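Local coordinates for protein putative phophotriesterase (Proteus mirabilis, PDB 3RHG) that is a zinc-binding member of the phosphotriesterase family within the amidohydrolase-type hydrolases and probably hydrolyses ester bonds at a two-metal site, at residues A[48-53]-A[66-71]; A[96-101]-A[129-134]; A[275-280]-A[318-323]. All coordinates share one frame; numbering follows the deposited sequence. Where two conformers were deposited one is given.

Overall arrangement
The chain is a parallel eight-stranded barrel with helices outside, and the three contacts lie in series along it. Interaction 1 joins the loop after strand 19-24 to the short helix 66-69. Interaction 2 joins the loop after strand 89-94 to the end of the short helix 128-131, which follows strand 118-123. Interaction 3 packs helix 270-282 against helix 311-322, on the other side of the chain's centre from interaction 2. The centres of interactions 1 and 2 lie about 22 Å apart. Interaction 3 is about 33 and 35 Å from them, centre to centre. Interaction 2 adjoins the metal site through Ile101, whereas interactions 1 and 3 both touch the second subunit.

Interaction 1. Residues A[48-53]-A[66-71]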
loop_
_atom_site.group_PDB
_atom_site.type_symbol
_atom_site.label_atom_id
_atom_site.label_comp_id
_atom_site.label_asym_id
_atom_site.label_seq_id
_atom_site.Cartn_x
_atom_site.Cartn_y
_atom_site.Cartn_z
ATOM N N LYS A 48 -11.773 -11.734 14.082
ATOM C CA LYS A 48 -10.485 -12.378 13.855
ATOM C C LYS A 48 -9.358 -11.667 14.585
ATOM O O LYS A 48 -9.415 -10.459 14.805
ATOM C CB LYS A 48 -10.169 -12.474 12.360
ATOM C CG LYS A 48 -10.955 -13.572 11.636
ATOM C CD LYS A 48 -10.494 -13.718 10.191
ATOM C CE LYS A 48 -11.047 -14.979 9.570
ATOM N NZ LYS A 48 -12.466 -15.223 9.981
ATOM N N LYS A 49 -8.344 -12.433 14.969
ATOM C CA LYS A 49 -7.103 -11.867 15.467
ATOM C C LYS A 49 -6.339 -11.270 14.294
ATOM O O LYS A 49 -6.308 -11.827 13.191
ATOM C CB LYS A 49 -6.250 -12.937 16.167
ATOM C CG LYS A 49 -6.486 -13.074 17.674
ATOM C CD LYS A 49 -7.964 -12.936 18.047
ATOM C CE LYS A 49 -8.271 -13.516 19.427
ATOM N NZ LYS A 49 -7.915 -12.591 20.541
ATOM N N VAL A 50 -5.738 -10.115 14.514
ATOM C CA VAL A 50 -4.924 -9.515 13.467
ATOM C C VAL A 50 -3.714 -10.399 13.136
ATOM O O VAL A 50 -2.976 -10.845 14.032
ATOM C CB VAL A 50 -4.469 -8.093 13.850
ATOM C CG1 VAL A 50 -3.561 -7.511 12.753
ATOM C CG2 VAL A 50 -5.690 -7.215 14.077
ATOM N N SER A 51 -3.545 -10.665 11.839
ATOM C CA SER A 51 -2.383 -11.375 11.311
ATOM C C SER A 51 -2.157 -10.953 9.875
ATOM O O SER A 51 -2.990 -10.265 9.284
ATOM C CB SER A 51 -2.600 -12.888 11.356
ATOM O OG SER A 51 -3.482 -13.263 10.332
ATOM N N ALA A 52 -1.020 -11.352 9.314
ATOM C CA ALA A 52 -0.707 -11.039 7.923
ATOM C C ALA A 52 -1.830 -11.483 6.979
ATOM O O ALA A 52 -2.089 -10.835 5.958
ATOM C CB ALA A 52 0.604 -11.686 7.525
ATOM N N ASP A 53 -2.500 -12.575 7.350
ATOM C CA ASP A 53 -3.522 -13.207 6.516
ATOM C C ASP A 53 -4.795 -12.378 6.299
ATOM O O ASP A 53 -5.611 -12.708 5.429
ATOM C CB ASP A 53 -3.895 -14.568 7.106
ATOM C CG ASP A 53 -2.696 -15.465 7.278
ATOM O OD1 ASP A 53 -2.488 -16.333 6.403
ATOM O OD2 ASP A 53 -1.950 -15.283 8.276
ATOM N N CYS A 66 -12.206 -6.013 16.116
ATOM C CA CYS A 66 -12.028 -5.762 17.546
ATOM C C CYS A 66 -10.575 -5.881 18.007
ATOM O O CYS A 66 -10.067 -5.033 18.738
ATOM C CB CYS A 66 -12.904 -6.716 18.359
ATOM S SG CYS A 66 -14.657 -6.568 18.001
ATOM N N ASP A 67 -9.915 -6.964 17.608
ATOM C CA ASP A 67 -8.542 -7.211 18.051
ATOM C C ASP A 67 -7.617 -6.079 17.604
ATOM O O ASP A 67 -6.676 -5.696 18.323
ATOM C CB ASP A 67 -8.024 -8.543 17.509
ATOM C CG ASP A 67 -6.615 -8.860 17.983
ATOM O OD1 ASP A 67 -6.378 -8.854 19.220
ATOM O OD2 ASP A 67 -5.744 -9.121 17.121
ATOM N N ASN A 68 -7.875 -5.541 16.412
ATOM C CA ASN A 68 -7.046 -4.459 15.858
ATOM C C ASN A 68 -7.092 -3.211 16.727
ATOM O O ASN A 68 -6.115 -2.433 16.792
ATOM C CB ASN A 68 -7.556 -4.120 14.445
ATOM C CG ASN A 68 -6.535 -3.416 13.597
ATOM O OD1 ASN A 68 -5.323 -3.609 13.750
ATOM N ND2 ASN A 68 -7.022 -2.618 12.659
ATOM N N MET A 69 -8.221 -3.055 17.416
ATOM C CA MET A 69 -8.574 -1.873 18.197
ATOM C C MET A 69 -8.319 -2.061 19.696
ATOM O O MET A 69 -8.505 -1.128 20.476
ATOM C CB MET A 69 -10.083 -1.590 17.997
ATOM C CG MET A 69 -10.494 -1.428 16.537
ATOM S SD MET A 69 -9.866 0.123 15.896
ATOM C CE MET A 69 -11.228 1.199 16.343
ATOM N N ASP A 70 -7.902 -3.266 20.089
ATOM C CA ASP A 70 -7.823 -3.646 21.498
ATOM C C ASP A 70 -6.478 -3.253 22.081
ATOM O O ASP A 70 -5.584 -2.802 21.345
ATOM C CB ASP A 70 -8.043 -5.159 21.615
ATOM C CG ASP A 70 -8.543 -5.599 22.987
ATOM O OD1 ASP A 70 -8.709 -4.778 23.921
ATOM O OD2 ASP A 70 -8.787 -6.811 23.120
ATOM N N LYS A 71 -6.340 -3.406 23.397
ATOM C CA LYS A 71 -5.072 -3.126 24.081
ATOM C C LYS A 71 -3.887 -3.893 23.470
ATOM O O LYS A 71 -4.054 -4.983 22.887
ATOM C CB LYS A 71 -5.181 -3.360 25.592
ATOM C CG LYS A 71 -5.775 -4.684 25.974
ATOM C CD LYS A 71 -6.191 -4.721 27.459
ATOM C CE LYS A 71 -4.998 -4.798 28.384
ATOM N NZ LYS A 71 -5.413 -5.255 29.765
HETATM O O HOH W 1 -11.217 -9.221 16.323
HETATM O O HOH W 2 -4.956 -11.368 20.278
#
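A hydrogen bond from Val50 to the Asp67 carboxylate, backed by van der Waals contact of Val50 and two water bridges, joins two parts of one long excursion at the surface. Residues 48-53 belong to the loop after strand 19-24. The second segment, 66-71, carries the short helix 66-69. Asp67 is the centre of the contact. Asp67 OD2 accepts from Val50 N at 2.8 Å, with an N-H...O angle of 166°. The N-H meets OD2 on the anti side, 17° out of the carboxylate plane. With chi1 of Asp67 at -178°, CG lies opposite the backbone N and the carboxylate extends to the loop. The other oxygen, OD1, makes a salt bridge to Lys298. Water 2 links Asp67 OD1 to Lys49 NZ, and these two atoms are 4.3 Å apart, too far for a direct salt bridge.

Water 1 ties the backbones by donating to Lys48 O and accepting from Asp67 N. In this family's TIM-barrel fold such excursions follow the C-terminal ends of the strands, the side that holds the active site; the side chain of Asn68 is about 11 Å from bound benzoic acid. Val50 CG2 lies 3.6 Å from Asn68 CB and also touches Asp67 OD2. The Asn68 amide is engaged beyond the contact, where ND2 donates to Gln299 OE1 and Pro62 O. Further along the loop, Ala52 packs on Ala52 of the second subunit.

Interaction 2. Residues A[96-101]-A[129-134]; sequences TGSSSI and KFEGKR
Ser98 and Ser100 approach the Glu131 carboxylate from different directions and both give their hydroxyl hydrogens to OE2. Ser98 OG lies 2.6 Å from Glu131 OE2, which accepts through its syn lone pair. Ser100 OG, 2.8 Å from Glu131 OE2, comes from above the carboxylate plane, 78° out of it. Tyr126 N is a further donor to OE2, so the buried oxygen is well satisfied. Glu131 is bent at chi2 (-71°), which swings its carboxylate toward the serines. Glu131 OE1 forms a salt bridge with Arg134 NH1 at 2.9 Å, its hydrogen bond weak in angle. The same NH1 makes a weak hydrogen bond to Ser98 OG, which sits at the guanidinium edge. Water 3, in the guanidinium plane, joins NH2 to Ser99 N.

Phe130 turns one ring face to Ile101. Ile101 CG2 is 4.1 Å from the centroid of the Phe130 ring, offset toward the rim, in a CH-pi contact. Water 4 donates to both Ser100 O and Phe130 O. Ser98 OG also accepts from Ser100 N, closing an ST turn. In this TIM barrel the loop after strand 89-94 thus meets the end of helix 128-131 beside the metal site: the Ile101 side chain is about 5 Å from that of the zinc ligand His25.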
loop_
_atom_site.group_PDB
_atom_site.type_symbol
_atom_site.label_atom_id
_atom_site.label_comp_id
_atom_site.label_asym_id
_atom_site.label_seq_id
_atom_site.Cartn_x
_atom_site.Cartn_y
_atom_site.Cartn_z
ATOM N N THR A 96 -0.253 8.967 23.162
ATOM C CA THR A 96 -1.546 8.607 23.738
ATOM C C THR A 96 -1.733 9.425 25.010
ATOM O O THR A 96 -1.326 8.999 26.097
ATOM C CB THR A 96 -1.597 7.092 24.062
ATOM O OG1 THR A 96 -1.062 6.346 22.954
ATOM C CG2 THR A 96 -3.048 6.638 24.325
ATOM N N GLY A 97 -2.328 10.616 24.877
ATOM C CA GLY A 97 -2.242 11.618 25.941
ATOM C C GLY A 97 -3.337 11.533 26.987
ATOM O O GLY A 97 -3.341 12.309 27.949
ATOM N N SER A 98 -4.283 10.609 26.794
ATOM C CA SER A 98 -5.500 10.609 27.593
ATOM C C SER A 98 -5.951 9.201 27.926
ATOM O O SER A 98 -5.724 8.263 27.157
ATOM C CB SER A 98 -6.627 11.288 26.802
ATOM O OG SER A 98 -7.820 11.284 27.567
ATOM N N SER A 99 -6.621 9.055 29.066
ATOM C CA SER A 99 -7.277 7.793 29.369
ATOM C C SER A 99 -8.365 7.460 28.322
ATOM O O SER A 99 -8.744 6.294 28.152
ATOM C CB SER A 99 -7.892 7.869 30.770
ATOM O OG SER A 99 -8.797 8.974 30.852
ATOM N N SER A 100 -8.886 8.471 27.625
ATOM C CA SER A 100 -9.990 8.212 26.678
ATOM C C SER A 100 -9.547 7.316 25.522
ATOM O O SER A 100 -10.396 6.685 24.852
ATOM C CB SER A 100 -10.533 9.513 26.110
ATOM O OG SER A 100 -9.615 10.042 25.151
ATOM N N ILE A 101 -8.224 7.270 25.280
ATOM C CA ILE A 101 -7.664 6.423 24.225
ATOM C C ILE A 101 -6.674 5.367 24.772
ATOM O O ILE A 101 -5.841 4.800 24.042
ATOM C CB ILE A 101 -7.085 7.244 23.039
ATOM C CG1 ILE A 101 -6.272 8.443 23.513
ATOM C CG2 ILE A 101 -8.231 7.735 22.155
ATOM C CD1 ILE A 101 -5.398 9.047 22.385
ATOM N N LYS A 129 -15.290 13.246 20.332
ATOM C CA LYS A 129 -15.886 11.934 20.111
ATOM C C LYS A 129 -15.498 10.967 21.236
ATOM O O LYS A 129 -16.308 10.125 21.662
ATOM C CB LYS A 129 -15.440 11.370 18.760
ATOM C CG LYS A 129 -15.931 9.970 18.478
ATOM C CD LYS A 129 -15.533 9.496 17.077
ATOM C CE LYS A 129 -16.067 8.089 16.842
ATOM N NZ LYS A 129 -15.537 7.463 15.588
ATOM N N PHE A 130 -14.248 11.082 21.710
ATOM C CA PHE A 130 -13.741 10.210 22.766
ATOM C C PHE A 130 -13.865 10.849 24.154
ATOM O O PHE A 130 -14.117 10.152 25.149
ATOM C CB PHE A 130 -12.261 9.858 22.523
ATOM C CG PHE A 130 -12.046 8.907 21.394
ATOM C CD1 PHE A 130 -11.879 7.554 21.646
ATOM C CD2 PHE A 130 -12.008 9.363 20.077
ATOM C CE1 PHE A 130 -11.681 6.651 20.596
ATOM C CE2 PHE A 130 -11.831 8.481 19.026
ATOM C CZ PHE A 130 -11.648 7.125 19.277
ATOM N N GLU A 131 -13.680 12.166 24.222
ATOM C CA GLU A 131 -13.559 12.864 25.509
ATOM C C GLU A 131 -14.912 13.289 26.093
ATOM O O GLU A 131 -15.053 13.434 27.303
ATOM C CB GLU A 131 -12.631 14.085 25.395
ATOM C CG GLU A 131 -11.169 13.739 24.998
ATOM C CD GLU A 131 -10.387 13.036 26.113
ATOM O OE1 GLU A 131 -10.936 12.831 27.225
ATOM O OE2 GLU A 131 -9.205 12.682 25.880
ATOM N N GLY A 132 -15.886 13.525 25.220
ATOM C CA GLY A 132 -17.189 13.932 25.712
ATOM C C GLY A 132 -17.132 15.191 26.554
ATOM O O GLY A 132 -16.437 16.176 26.194
ATOM N N LYS A 133 -17.858 15.159 27.675
ATOM C CA LYS A 133 -17.956 16.292 28.584
ATOM C C LYS A 133 -16.625 16.685 29.223
ATOM O O LYS A 133 -16.533 17.753 29.819
ATOM C CB LYS A 133 -18.981 16.032 29.702
ATOM C CG LYS A 133 -20.363 15.702 29.249
ATOM C CD LYS A 133 -21.209 15.293 30.492
ATOM C CE LYS A 133 -22.667 14.981 30.168
ATOM N NZ LYS A 133 -23.465 16.216 29.887
ATOM N N ARG A 134 -15.606 15.830 29.152
ATOM C CA ARG A 134 -14.308 16.228 29.703
ATOM C C ARG A 134 -13.794 17.526 29.075
ATOM O O ARG A 134 -13.034 18.248 29.706
ATOM C CB ARG A 134 -13.253 15.127 29.549
ATOM C CG ARG A 134 -13.551 13.832 30.310
ATOM C CD ARG A 134 -12.418 12.832 30.084
ATOM N NE ARG A 134 -11.265 13.105 30.944
ATOM C CZ ARG A 134 -10.030 12.660 30.729
ATOM N NH1 ARG A 134 -9.741 11.925 29.662
ATOM N NH2 ARG A 134 -9.082 12.956 31.596
HETATM O O HOH W 3 -6.602 11.388 30.885
HETATM O O HOH W 4 -13.499 7.245 25.201
#

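Interaction 3. Residues A[275-280]-A[318-323]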
loop_
_atom_site.group_PDB
_atom_site.type_symbol
_atom_site.label_atom_id
_atom_site.label_comp_id
_atom_site.label_asym_id
_atom_site.label_seq_id
_atom_site.Cartn_x
_atom_site.Cartn_y
_atom_site.Cartn_z
ATOM N N GLU A 275 7.854 12.816 -2.047
ATOM C CA GLU A 275 7.843 14.001 -2.899
ATOM C C GLU A 275 7.456 15.281 -2.134
ATOM O O GLU A 275 8.048 16.342 -2.344
ATOM C CB GLU A 275 6.904 13.802 -4.095
ATOM C CG GLU A 275 6.986 14.936 -5.119
ATOM C CD GLU A 275 8.407 15.159 -5.672
ATOM O OE1 GLU A 275 9.165 14.175 -5.880
ATOM O OE2 GLU A 275 8.765 16.334 -5.909
ATOM N N ALA A 276 6.471 15.184 -1.246
ATOM C CA ALA A 276 6.046 16.341 -0.466
ATOM C C ALA A 276 7.210 16.816 0.425
ATOM O O ALA A 276 7.525 18.001 0.461
ATOM C CB ALA A 276 4.833 15.994 0.402
ATOM N N VAL A 277 7.826 15.885 1.158
ATOM C CA VAL A 277 8.917 16.233 2.070
ATOM C C VAL A 277 10.138 16.739 1.293
ATOM O O VAL A 277 10.747 17.750 1.662
ATOM C CB VAL A 277 9.279 15.043 3.002
ATOM C CG1 VAL A 277 10.611 15.277 3.735
ATOM C CG2 VAL A 277 8.106 14.753 3.968
ATOM N N ALA A 278 10.471 16.062 0.200
ATOM C CA ALA A 278 11.628 16.480 -0.623
ATOM C C ALA A 278 11.393 17.896 -1.118
ATOM O O ALA A 278 12.298 18.731 -1.085
ATOM C CB ALA A 278 11.838 15.531 -1.816
ATOM N N THR A 279 10.173 18.175 -1.588
ATOM C CA THR A 279 9.874 19.518 -2.107
ATOM C C THR A 279 9.973 20.613 -1.025
ATOM O O THR A 279 10.521 21.704 -1.267
ATOM C CB THR A 279 8.533 19.539 -2.862
ATOM O OG1 THR A 279 8.623 18.626 -3.966
ATOM C CG2 THR A 279 8.212 20.944 -3.397
ATOM N N LEU A 280 9.455 20.336 0.164
ATOM C CA LEU A 280 9.585 21.280 1.255
ATOM C C LEU A 280 11.052 21.537 1.594
ATOM O O LEU A 280 11.427 22.665 1.878
ATOM C CB LEU A 280 8.837 20.772 2.495
ATOM C CG LEU A 280 7.300 20.806 2.397
ATOM C CD1 LEU A 280 6.694 20.260 3.701
ATOM C CD2 LEU A 280 6.771 22.218 2.115
ATOM N N SER A 318 16.076 6.405 2.911
ATOM C CA SER A 318 16.711 5.897 1.672
ATOM C C SER A 318 16.006 6.435 0.440
ATOM O O SER A 318 16.647 6.792 -0.561
ATOM C CB SER A 318 16.680 4.362 1.613
ATOM O OG SER A 318 17.602 3.820 2.520
ATOM N N LEU A 319 14.677 6.467 0.499
ATOM C CA LEU A 319 13.910 7.024 -0.591
ATOM C C LEU A 319 14.220 8.506 -0.810
ATOM O O LEU A 319 14.297 8.956 -1.957
ATOM C CB LEU A 319 12.410 6.795 -0.365
ATOM C CG LEU A 319 11.956 5.326 -0.440
ATOM C CD1 LEU A 319 10.425 5.201 -0.172
ATOM C CD2 LEU A 319 12.356 4.688 -1.777
ATOM N N LEU A 320 14.389 9.268 0.273
ATOM C CA LEU A 320 14.790 10.679 0.130
ATOM C C LEU A 320 16.150 10.822 -0.530
ATOM O O LEU A 320 16.360 11.739 -1.327
ATOM C CB LEU A 320 14.794 11.412 1.477
ATOM C CG LEU A 320 13.456 11.681 2.152
ATOM C CD1 LEU A 320 13.688 12.295 3.563
ATOM C CD2 LEU A 320 12.587 12.593 1.261
ATOM N N ALA A 321 17.075 9.933 -0.183
ATOM C CA ALA A 321 18.406 9.951 -0.775
ATOM C C ALA A 321 18.328 9.701 -2.285
ATOM O O ALA A 321 18.983 10.386 -3.076
ATOM C CB ALA A 321 19.277 8.919 -0.103
ATOM N N GLN A 322 17.518 8.722 -2.687
ATOM C CA GLN A 322 17.339 8.413 -4.107
ATOM C C GLN A 322 16.707 9.593 -4.843
ATOM O O GLN A 322 17.010 9.848 -6.025
ATOM C CB GLN A 322 16.510 7.137 -4.284
ATOM C CG GLN A 322 16.298 6.734 -5.722
ATOM C CD GLN A 322 17.607 6.362 -6.431
ATOM O OE1 GLN A 322 18.551 5.876 -5.803
ATOM N NE2 GLN A 322 17.659 6.588 -7.744
ATOM N N ARG A 323 15.848 10.315 -4.122
ATOM C CA ARG A 323 15.163 11.501 -4.634
ATOM C C ARG A 323 16.113 12.719 -4.686
ATOM O O ARG A 323 15.728 13.809 -5.134
ATOM C CB ARG A 323 13.898 11.762 -3.794
ATOM C CG ARG A 323 13.209 13.117 -3.979
ATOM C CD ARG A 323 12.796 13.403 -5.424
ATOM N NE ARG A 323 12.022 14.648 -5.474
ATOM C CZ ARG A 323 12.551 15.863 -5.372
ATOM N NH1 ARG A 323 13.868 16.021 -5.262
ATOM N NH2 ARG A 323 11.770 16.930 -5.410
#
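Arg323 NE donates to Glu275 OE1 at 2.9 Å, the shortest polar bond between the two segments. Arg323, just past the end of helix 311-322, reaches across to the carboxylate of Glu275. The guanidinium grips it side-on with two nitrogens, and the second bond runs from Arg323 NH2 to Glu275 OE2 at 3.1 Å. Both bonds are nearly straight, and both oxygens lie close to the guanidinium plane. They are met on their syn sides, but the carboxylate and guanidinium planes are turned 27° apart. In the same helix as Glu275, Thr279 N and Thr279 OG1 both donate to Glu275 O, from opposite faces of the carbonyl plane.

Arg323 is extended from its backbone by an anti chi1 (167°) and bent at chi2, which lays the guanidinium over Ala278. Ala278 CB sits 3.6 Å above the plane of the Arg323 guanidinium, over its centre. NH1 is taken by a salt bridge to Glu282, so two acidic groups hold the rotation of the guanidinium. Beside the salt bridge, Leu320 CD2 approaches Val277 CG1 at 4.2 Å and Ala278 CB at 4.3 Å. The contact joins helix 270-282, on the outside of the TIM barrel, to helix 311-322. Val277 also packs on Phe252 of strand 249-252, while Leu320 reaches Ile330 and Leu333 of helix 327-333.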